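PDB 4ASH: NS6 protease from Murine norovirus 1, which probably cleaves the viral polyprotein into its mature non-structural proteins, acting as a cysteine protease with a trypsin-like fold. Local coordinates for residues A[26-31]-A[57-62]; A[85-90]-A[99-104]. The protein carries 1 engineered substitution. One frame throughout, in Å; residues are numbered along the deposited sequence.

Contact 1 (A[26-31]-A[57-62])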
ATOM      1  N   VAL A  26     -10.806  -6.726  -4.646  1.00 16.24           N
ATOM      2  CA  VAL A  26     -10.212  -6.043  -3.494  1.00 13.54           C
ATOM      3  C   VAL A  26      -9.243  -4.965  -3.937  1.00 15.38           C
ATOM      4  O   VAL A  26      -8.299  -5.231  -4.679  1.00 16.50           O
ATOM      5  CB  VAL A  26      -9.482  -7.023  -2.531  1.00 13.44           C
ATOM      6  CG1 VAL A  26      -8.761  -6.249  -1.436  1.00 15.51           C
ATOM      7  CG2 VAL A  26     -10.465  -7.997  -1.901  1.00 18.64           C
ATOM      8  N   PHE A  27      -9.497  -3.749  -3.466  1.00 14.78           N
ATOM      9  CA  PHE A  27      -8.697  -2.573  -3.815  1.00 15.36           C
ATOM     10  C   PHE A  27      -8.214  -1.930  -2.526  1.00 14.96           C
ATOM     11  O   PHE A  27      -9.022  -1.629  -1.635  1.00 16.62           O
ATOM     12  CB  PHE A  27      -9.562  -1.601  -4.622  1.00 14.23           C
ATOM     13  CG  PHE A  27      -8.821  -0.387  -5.122  1.00 17.22           C
ATOM     14  CD1 PHE A  27      -7.990  -0.475  -6.229  1.00 15.84           C
ATOM     15  CD2 PHE A  27      -8.976   0.837  -4.495  1.00 17.00           C
ATOM     16  CE1 PHE A  27      -7.320   0.640  -6.703  1.00 16.51           C
ATOM     17  CE2 PHE A  27      -8.300   1.964  -4.966  1.00 17.79           C
ATOM     18  CZ  PHE A  27      -7.477   1.858  -6.069  1.00 14.50           C
ATOM     19  N   ILE A  28      -6.899  -1.742  -2.410  1.00 14.24           N
ATOM     20  CA  ILE A  28      -6.323  -1.153  -1.208  1.00 11.90           C
ATOM     21  C   ILE A  28      -5.670   0.199  -1.515  1.00 15.19           C
ATOM     22  O   ILE A  28      -5.185   0.429  -2.628  1.00 15.06           O
ATOM     23  CB  ILE A  28      -5.305  -2.095  -0.518  1.00 14.79           C
ATOM     24  CG1 ILE A  28      -4.061  -2.341  -1.396  1.00 13.91           C
ATOM     25  CG2 ILE A  28      -6.002  -3.393  -0.101  1.00 15.29           C
ATOM     26  CD1 ILE A  28      -2.978  -3.211  -0.685  1.00 14.07           C
ATOM     27  N   THR A  29      -5.665   1.088  -0.525  1.00 12.91           N
ATOM     28  CA  THR A  29      -5.101   2.424  -0.715  1.00 12.67           C
ATOM     29  C   THR A  29      -4.734   3.010   0.652  1.00 15.25           C
ATOM     30  O   THR A  29      -4.964   2.393   1.691  1.00 15.82           O
ATOM     31  CB  THR A  29      -6.101   3.360  -1.459  1.00 16.49           C
ATOM     32  OG1 THR A  29      -5.471   4.617  -1.772  1.00 14.29           O
ATOM     33  CG2 THR A  29      -7.323   3.627  -0.607  1.00 18.44           C
ATOM     34  N   ALA A  30      -4.171   4.211   0.638  1.00 14.96           N
ATOM     35  CA  ALA A  30      -3.911   4.963   1.850  1.00 15.21           C
ATOM     36  C   ALA A  30      -5.174   5.733   2.215  1.00 16.21           C
ATOM     37  O   ALA A  30      -5.724   6.459   1.394  1.00 18.17           O
ATOM     38  CB  ALA A  30      -2.752   5.927   1.623  1.00 16.73           C
ATOM     39  N   LYS A  31      -5.641   5.576   3.445  1.00 16.18           N
ATOM     40  CA  LYS A  31      -6.826   6.295   3.894  1.00 16.75           C
ATOM     41  C   LYS A  31      -6.779   7.793   3.577  1.00 21.24           C
ATOM     42  O   LYS A  31      -7.767   8.378   3.106  1.00 21.99           O
ATOM     43  CB  LYS A  31      -7.064   6.069   5.395  1.00 20.39           C
ATOM     44  CG  LYS A  31      -8.385   6.653   5.869  1.00 25.61           C
ATOM     45  CD  LYS A  31      -8.616   6.411   7.347  1.00 33.16           C
ATOM     46  CE  LYS A  31      -9.980   6.939   7.766  1.00 43.69           C
ATOM     47  NZ  LYS A  31     -10.398   6.397   9.090  1.00 49.49           N
ATOM     48  N   PHE A  57      -4.516   2.555   6.540  1.00 17.08           N
ATOM     49  CA  PHE A  57      -4.753   1.530   5.526  1.00 17.85           C
ATOM     50  C   PHE A  57      -6.243   1.423   5.225  1.00 15.84           C
ATOM     51  O   PHE A  57      -7.049   1.270   6.139  1.00 19.90           O
ATOM     52  CB  PHE A  57      -4.235   0.187   6.030  1.00 16.62           C
ATOM     53  CG  PHE A  57      -4.204  -0.892   4.984  1.00 15.80           C
ATOM     54  CD1 PHE A  57      -5.317  -1.681   4.744  1.00 18.14           C
ATOM     55  CD2 PHE A  57      -3.052  -1.115   4.240  1.00 16.14           C
ATOM     56  CE1 PHE A  57      -5.276  -2.687   3.790  1.00 16.05           C
ATOM     57  CE2 PHE A  57      -3.013  -2.107   3.271  1.00 18.61           C
ATOM     58  CZ  PHE A  57      -4.120  -2.889   3.051  1.00 16.29           C
ATOM     59  N   LEU A  58      -6.612   1.476   3.950  1.00 15.31           N
ATOM     60  CA  LEU A  58      -8.017   1.400   3.574  1.00 17.06           C
ATOM     61  C   LEU A  58      -8.252   0.295   2.541  1.00 16.77           C
ATOM     62  O   LEU A  58      -7.526   0.199   1.551  1.00 17.78           O
ATOM     63  CB  LEU A  58      -8.459   2.760   3.024  1.00 21.11           C
ATOM     64  CG  LEU A  58      -9.947   2.998   2.820  1.00 26.91           C
ATOM     65  CD1 LEU A  58     -10.676   2.920   4.151  1.00 31.49           C
ATOM     66  CD2 LEU A  58     -10.149   4.362   2.176  1.00 27.02           C
ATOM     67  N   LYS A  59      -9.260  -0.545   2.774  1.00 19.08           N
ATOM     68  CA  LYS A  59      -9.560  -1.641   1.864  1.00 21.65           C
ATOM     69  C   LYS A  59     -11.014  -1.594   1.429  1.00 18.40           C
ATOM     70  O   LYS A  59     -11.918  -1.486   2.259  1.00 23.43           O
ATOM     71  CB  LYS A  59      -9.248  -2.991   2.525  1.00 22.79           C
ATOM     72  CG  LYS A  59      -9.618  -4.216   1.684  1.00 26.66           C
ATOM     73  CD  LYS A  59      -8.959  -5.474   2.226  1.00 34.13           C
ATOM     74  CE  LYS A  59      -9.470  -5.836   3.619  1.00 38.53           C
ATOM     75  NZ  LYS A  59     -10.919  -6.181   3.613  1.00 43.69           N
ATOM     76  N   TYR A  60     -11.223  -1.679   0.121  1.00 16.89           N
ATOM     77  CA  TYR A  60     -12.554  -1.763  -0.465  1.00 16.87           C
ATOM     78  C   TYR A  60     -12.777  -3.166  -0.973  1.00 19.50           C
ATOM     79  O   TYR A  60     -11.910  -3.722  -1.650  1.00 17.97           O
ATOM     80  CB  TYR A  60     -12.658  -0.822  -1.666  1.00 19.44           C
ATOM     81  CG  TYR A  60     -12.524   0.636  -1.337  1.00 19.28           C
ATOM     82  CD1 TYR A  60     -11.274   1.209  -1.156  1.00 21.89           C
ATOM     83  CD2 TYR A  60     -13.638   1.450  -1.257  1.00 18.29           C
ATOM     84  CE1 TYR A  60     -11.140   2.562  -0.871  1.00 24.75           C
ATOM     85  CE2 TYR A  60     -13.514   2.804  -0.974  1.00 23.40           C
ATOM     86  CZ  TYR A  60     -12.263   3.350  -0.782  1.00 23.11           C
ATOM     87  OH  TYR A  60     -12.127   4.701  -0.520  1.00 23.24           O
ATOM     88  N   TYR A  61     -13.930  -3.740  -0.643  1.00 18.84           N
ATOM     89  CA  TYR A  61     -14.307  -5.037  -1.179  1.00 20.28           C
ATOM     90  C   TYR A  61     -15.580  -4.925  -2.018  1.00 19.85           C
ATOM     91  O   TYR A  61     -16.617  -4.459  -1.536  1.00 22.98           O
ATOM     92  CB  TYR A  61     -14.496  -6.068  -0.055  1.00 19.00           C
ATOM     93  CG  TYR A  61     -15.133  -7.345  -0.574  1.00 20.47           C
ATOM     94  CD1 TYR A  61     -14.378  -8.292  -1.258  1.00 19.29           C
ATOM     95  CD2 TYR A  61     -16.495  -7.566  -0.442  1.00 26.70           C
ATOM     96  CE1 TYR A  61     -14.962  -9.447  -1.772  1.00 22.61           C
ATOM     97  CE2 TYR A  61     -17.088  -8.718  -0.950  1.00 27.15           C
ATOM     98  CZ  TYR A  61     -16.317  -9.652  -1.611  1.00 25.44           C
ATOM     99  OH  TYR A  61     -16.902 -10.798  -2.103  1.00 25.86           O
ATOM    100  N   PHE A  62     -15.493  -5.366  -3.268  1.00 18.31           N
ATOM    101  CA  PHE A  62     -16.606  -5.290  -4.205  1.00 20.88           C
ATOM    102  C   PHE A  62     -17.230  -6.668  -4.362  1.00 22.55           C
ATOM    103  O   PHE A  62     -16.549  -7.622  -4.727  1.00 22.14           O
ATOM    104  CB  PHE A  62     -16.118  -4.771  -5.565  1.00 19.99           C
ATOM    105  CG  PHE A  62     -15.579  -3.368  -5.519  1.00 19.52           C
ATOM    106  CD1 PHE A  62     -14.267  -3.131  -5.132  1.00 20.21           C
ATOM    107  CD2 PHE A  62     -16.385  -2.285  -5.859  1.00 20.26           C
ATOM    108  CE1 PHE A  62     -13.755  -1.842  -5.081  1.00 17.70           C
ATOM    109  CE2 PHE A  62     -15.884  -0.998  -5.804  1.00 18.23           C
ATOM    110  CZ  PHE A  62     -14.571  -0.776  -5.409  1.00 19.52           C
TER
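Phe27 and Tyr60 form a hydrogen-bonded antiparallel pair, joined by the two straightest backbone bonds of this contact: Phe27 N to Tyr60 O, and Tyr60 N to Phe27 O at 2.8 Å with an N-H...O angle of 177°. Two residues on, Thr29 and Leu58 repeat the exchange. In the non-hydrogen-bonded positions between and beyond them, CA-H...O contacts fill in, the shortest being Ile28 CA to Leu58 O at 3.3 Å.

The apolar contacts split between the two faces. On the face of Phe27, Thr29, Leu58 and Tyr60, the Phe27 and Tyr60 side chains lie side by side, pointing the same way, with Tyr60 CD1 at the edge of the Phe27 ring, 4.1 Å from CD2. Thr29 CG2 meets the edge of the Tyr60 ring at CE1 and packs against Leu58 CB, 3.9 Å away; Thr29 OG1, anti to the backbone N (chi1 -173°), is instead hydrogen-bonded to Trp18 O. Beyond the pair, Phe62 brings the edge of its ring to Phe27 CB, while Phe14 and Phe42 meet the Phe27 ring edge-to-face.

The other face carries Val26, Ile28, Lys59 and Tyr61. Ile28 CG2 approaches Phe57 CZ obliquely at 3.7 Å, and its CD1 reaches the same ring tip. Val26 is divided between two partners: CG1 rests on the aliphatic chain of Lys59, 3.7 Å from CD, whereas CG2 touches the edge of the Tyr61 ring. Lys59 then bends at chi3 and chi4, carrying its end away from the neighbouring strand.

Ile28 and Phe57 also touch Val158 of strand 152-162, so the Ile28 and Phe57 end of this face packs against the second sheet. Paired inner strands of this kind are characteristic of the N-terminal antiparallel sheet in chymotrypsin-like viral proteases.

Contact 2 (A[85-90]-A[99-104])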
ATOM      1  N   ALA A  85      11.954  -5.358  -0.388  1.00 22.49           N
ATOM      2  CA  ALA A  85      10.699  -5.250  -1.097  1.00 22.06           C
ATOM      3  C   ALA A  85      10.836  -4.224  -2.206  1.00 22.80           C
ATOM      4  O   ALA A  85      11.888  -3.614  -2.381  1.00 21.97           O
ATOM      5  CB  ALA A  85       9.579  -4.853  -0.140  1.00 21.68           C
ATOM      6  N   SER A  86       9.753  -4.030  -2.949  0.60 19.93           N
ATOM      7  CA  SER A  86       9.738  -3.055  -4.026  0.60 20.83           C
ATOM      8  C   SER A  86       8.496  -2.183  -3.904  0.60 18.53           C
ATOM      9  O   SER A  86       7.385  -2.705  -3.794  0.60 18.45           O
ATOM     10  CB  SER A  86       9.743  -3.784  -5.371  0.60 22.76           C
ATOM     11  OG  SER A  86       9.654  -2.877  -6.449  0.60 22.62           O
ATOM     12  N   VAL A  87       8.678  -0.863  -3.917  1.00 16.83           N
ATOM     13  CA  VAL A  87       7.544   0.044  -3.956  1.00 16.41           C
ATOM     14  C   VAL A  87       7.235   0.290  -5.426  1.00 16.33           C
ATOM     15  O   VAL A  87       8.083   0.801  -6.162  1.00 20.99           O
ATOM     16  CB  VAL A  87       7.820   1.398  -3.287  1.00 17.93           C
ATOM     17  CG1 VAL A  87       6.521   2.157  -3.136  1.00 16.92           C
ATOM     18  CG2 VAL A  87       8.458   1.204  -1.912  1.00 21.31           C
ATOM     19  N   LEU A  88       6.039  -0.095  -5.853  1.00 16.08           N
ATOM     20  CA  LEU A  88       5.634   0.093  -7.244  1.00 16.44           C
ATOM     21  C   LEU A  88       5.054   1.488  -7.402  1.00 14.98           C
ATOM     22  O   LEU A  88       3.843   1.686  -7.359  1.00 15.86           O
ATOM     23  CB  LEU A  88       4.599  -0.954  -7.639  1.00 17.55           C
ATOM     24  CG  LEU A  88       4.958  -2.420  -7.381  1.00 18.90           C
ATOM     25  CD1 LEU A  88       3.864  -3.342  -7.956  1.00 19.73           C
ATOM     26  CD2 LEU A  88       6.312  -2.770  -7.962  1.00 21.27           C
ATOM     27  N   VAL A  89       5.934   2.476  -7.532  1.00 15.48           N
ATOM     28  CA  VAL A  89       5.486   3.859  -7.682  1.00 12.49           C
ATOM     29  C   VAL A  89       5.085   4.150  -9.116  1.00 16.50           C
ATOM     30  O   VAL A  89       5.884   3.974 -10.034  1.00 19.42           O
ATOM     31  CB  VAL A  89       6.585   4.852  -7.300  1.00 16.73           C
ATOM     32  CG1 VAL A  89       6.150   6.268  -7.621  1.00 22.07           C
ATOM     33  CG2 VAL A  89       6.917   4.729  -5.824  1.00 20.09           C
ATOM     34  N   LYS A  90       3.852   4.594  -9.306  1.00 15.09           N
ATOM     35  CA  LYS A  90       3.497   5.229 -10.584  1.00 14.35           C
ATOM     36  C   LYS A  90       3.466   6.720 -10.392  1.00 17.79           C
ATOM     37  O   LYS A  90       3.060   7.200  -9.339  1.00 19.04           O
ATOM     38  CB  LYS A  90       2.118   4.788 -11.058  1.00 19.58           C
ATOM     39  CG  LYS A  90       2.105   3.490 -11.823  1.00 25.76           C
ATOM     40  CD  LYS A  90       0.787   3.361 -12.585  1.00 22.32           C
ATOM     41  CE  LYS A  90       0.743   2.082 -13.387  1.00 23.57           C
ATOM     42  NZ  LYS A  90      -0.612   1.892 -13.985  1.00 20.67           N
ATOM     43  N   LEU A  99      10.937   0.897  -6.646  1.00 21.74           N
ATOM     44  CA  LEU A  99      11.951   1.389  -5.723  1.00 19.12           C
ATOM     45  C   LEU A  99      12.308   0.301  -4.724  1.00 20.07           C
ATOM     46  O   LEU A  99      11.440  -0.184  -4.007  1.00 21.74           O
ATOM     47  CB  LEU A  99      11.441   2.620  -4.982  1.00 20.85           C
ATOM     48  CG  LEU A  99      11.049   3.841  -5.819  1.00 24.15           C
ATOM     49  CD1 LEU A  99      10.629   4.970  -4.899  1.00 24.94           C
ATOM     50  CD2 LEU A  99      12.200   4.268  -6.722  1.00 28.12           C
ATOM     51  N   ALA A 100      13.572  -0.103  -4.695  1.00 21.20           N
ATOM     52  CA  ALA A 100      13.994  -1.130  -3.743  1.00 20.47           C
ATOM     53  C   ALA A 100      13.994  -0.559  -2.333  1.00 20.45           C
ATOM     54  O   ALA A 100      14.427   0.565  -2.107  1.00 22.63           O
ATOM     55  CB  ALA A 100      15.365  -1.679  -4.104  1.00 26.51           C
ATOM     56  N   VAL A 101      13.498  -1.344  -1.384  1.00 23.05           N
ATOM     57  CA  VAL A 101      13.396  -0.893  -0.003  1.00 21.79           C
ATOM     58  C   VAL A 101      13.655  -2.050   0.950  1.00 20.76           C
ATOM     59  O   VAL A 101      13.074  -3.125   0.804  1.00 21.41           O
ATOM     60  CB  VAL A 101      12.001  -0.274   0.284  1.00 22.95           C
ATOM     61  CG1 VAL A 101      10.883  -1.271   0.006  1.00 20.69           C
ATOM     62  CG2 VAL A 101      11.916   0.227   1.717  1.00 23.43           C
ATOM     63  N   ARG A 102      14.545  -1.834   1.918  1.00 20.27           N
ATOM     64  CA  ARG A 102      14.739  -2.827   2.968  1.00 21.48           C
ATOM     65  C   ARG A 102      13.698  -2.595   4.052  1.00 19.85           C
ATOM     66  O   ARG A 102      13.657  -1.525   4.660  1.00 22.01           O
ATOM     67  CB  ARG A 102      16.137  -2.742   3.565  1.00 26.24           C
ATOM     68  CG  ARG A 102      16.348  -3.810   4.634  1.00 26.47           C
ATOM     69  CD  ARG A 102      17.499  -3.469   5.554  1.00 29.24           C
ATOM     70  NE  ARG A 102      17.776  -4.559   6.489  1.00 32.29           N
ATOM     71  CZ  ARG A 102      17.177  -4.729   7.664  1.00 30.06           C
ATOM     72  NH1 ARG A 102      16.240  -3.887   8.087  1.00 26.58           N
ATOM     73  NH2 ARG A 102      17.523  -5.760   8.429  1.00 29.09           N
ATOM     74  N   MET A 103      12.833  -3.582   4.265  1.00 20.76           N
ATOM     75  CA  MET A 103      11.758  -3.439   5.238  1.00 17.75           C
ATOM     76  C   MET A 103      12.325  -3.549   6.643  1.00 23.33           C
ATOM     77  O   MET A 103      13.129  -4.434   6.915  1.00 24.67           O
ATOM     78  CB  MET A 103      10.660  -4.475   4.985  1.00 21.01           C
ATOM     79  CG  MET A 103      10.026  -4.334   3.588  1.00 21.34           C
ATOM     80  SD  MET A 103       9.427  -2.644   3.233  1.00 20.59           S
ATOM     81  CE  MET A 103       8.198  -2.468   4.525  1.00 20.02           C
ATOM     82  N   GLY A 104      11.918  -2.624   7.509  1.00 22.31           N
ATOM     83  CA  GLY A 104      12.371  -2.594   8.889  1.00 25.07           C
ATOM     84  C   GLY A 104      11.312  -3.106   9.845  1.00 21.75           C
ATOM     85  O   GLY A 104      10.605  -4.061   9.556  1.00 23.30           O
TER
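Between Ala85 and Val101 the flat groups that matter are peptide groups, as neither segment has an aromatic ring. Val101 CG1 lies over one face of the Ala85 carbonyl group, 3.5 Å from Ala85 O and nearly above Ala85 C. Its position between the backbone N and the carbonyl carbon (chi1 58°) turns it onto that plane. Val101 N comes from the same side, its hydrogen bond to Ala85 O arriving 36° out of the carbonyl plane. The reciprocal bond, Ala85 N to Val101 O at 2.8 Å, approaches nearly in line with the acceptor's C=O. Val87 and Leu99 form the second hydrogen-bonded pair, and here both N-H groups are only moderately tilted from the carbonyl planes they reach. Between the pairs, Ser86 CA makes a CA-H...O contact with Leu99 O at 3.3 Å.

Side-chain packing is concentrated on the face of Ala85, Val87, Leu99 and Val101. Ala85 CB is touched by Val101 CG1 and by Met103 CG, each 3.8 Å away; Met103 bends at chi2 and chi3, and its SD also comes close to the methyl. The Val87 and Val101 side chains cross at a slant, with CG2 of Val87 4.0 Å from CG1 of Val101. At the far end, Val89 CG2 meets Leu99 CD1 at 3.8 Å, just past the weak Val89 N to Val87 O bond of the inverse gamma turn centred on Leu88.

Strand 84-90 is covered on its other edge by strand 144-149, where Tyr145 touches both Val87 and Met103. Backbone amides and carbonyls thus supply all the hydrogen bonds between the two segments, and alanine, branched aliphatic side chains and Met103 supply their packing, so cohesion here depends on shape and main-chain polarity without a salt bridge.

How the contacts relate
Both contacts are largely buried antiparallel strand pairs, one in each sheet of the protease: contact 1 in the five-strand sheet, contact 2 in the larger mixed sheet. They lie on opposite sides of the chain's centre, with centres about 19 Å apart, and do not touch. Contact 1 joins segments whose nearest ends are 26 residues apart and buries more surface, mixing aromatic rings with a lysine chain; two of its residues, Lys31 and Tyr61, are exposed. Contact 2 is a local hairpin packed by alanine, valine, leucine and methionine. Strand 152-162 of the mixed sheet, which also pairs with strand 144-149 beside contact 2, packs against residues of contact 1.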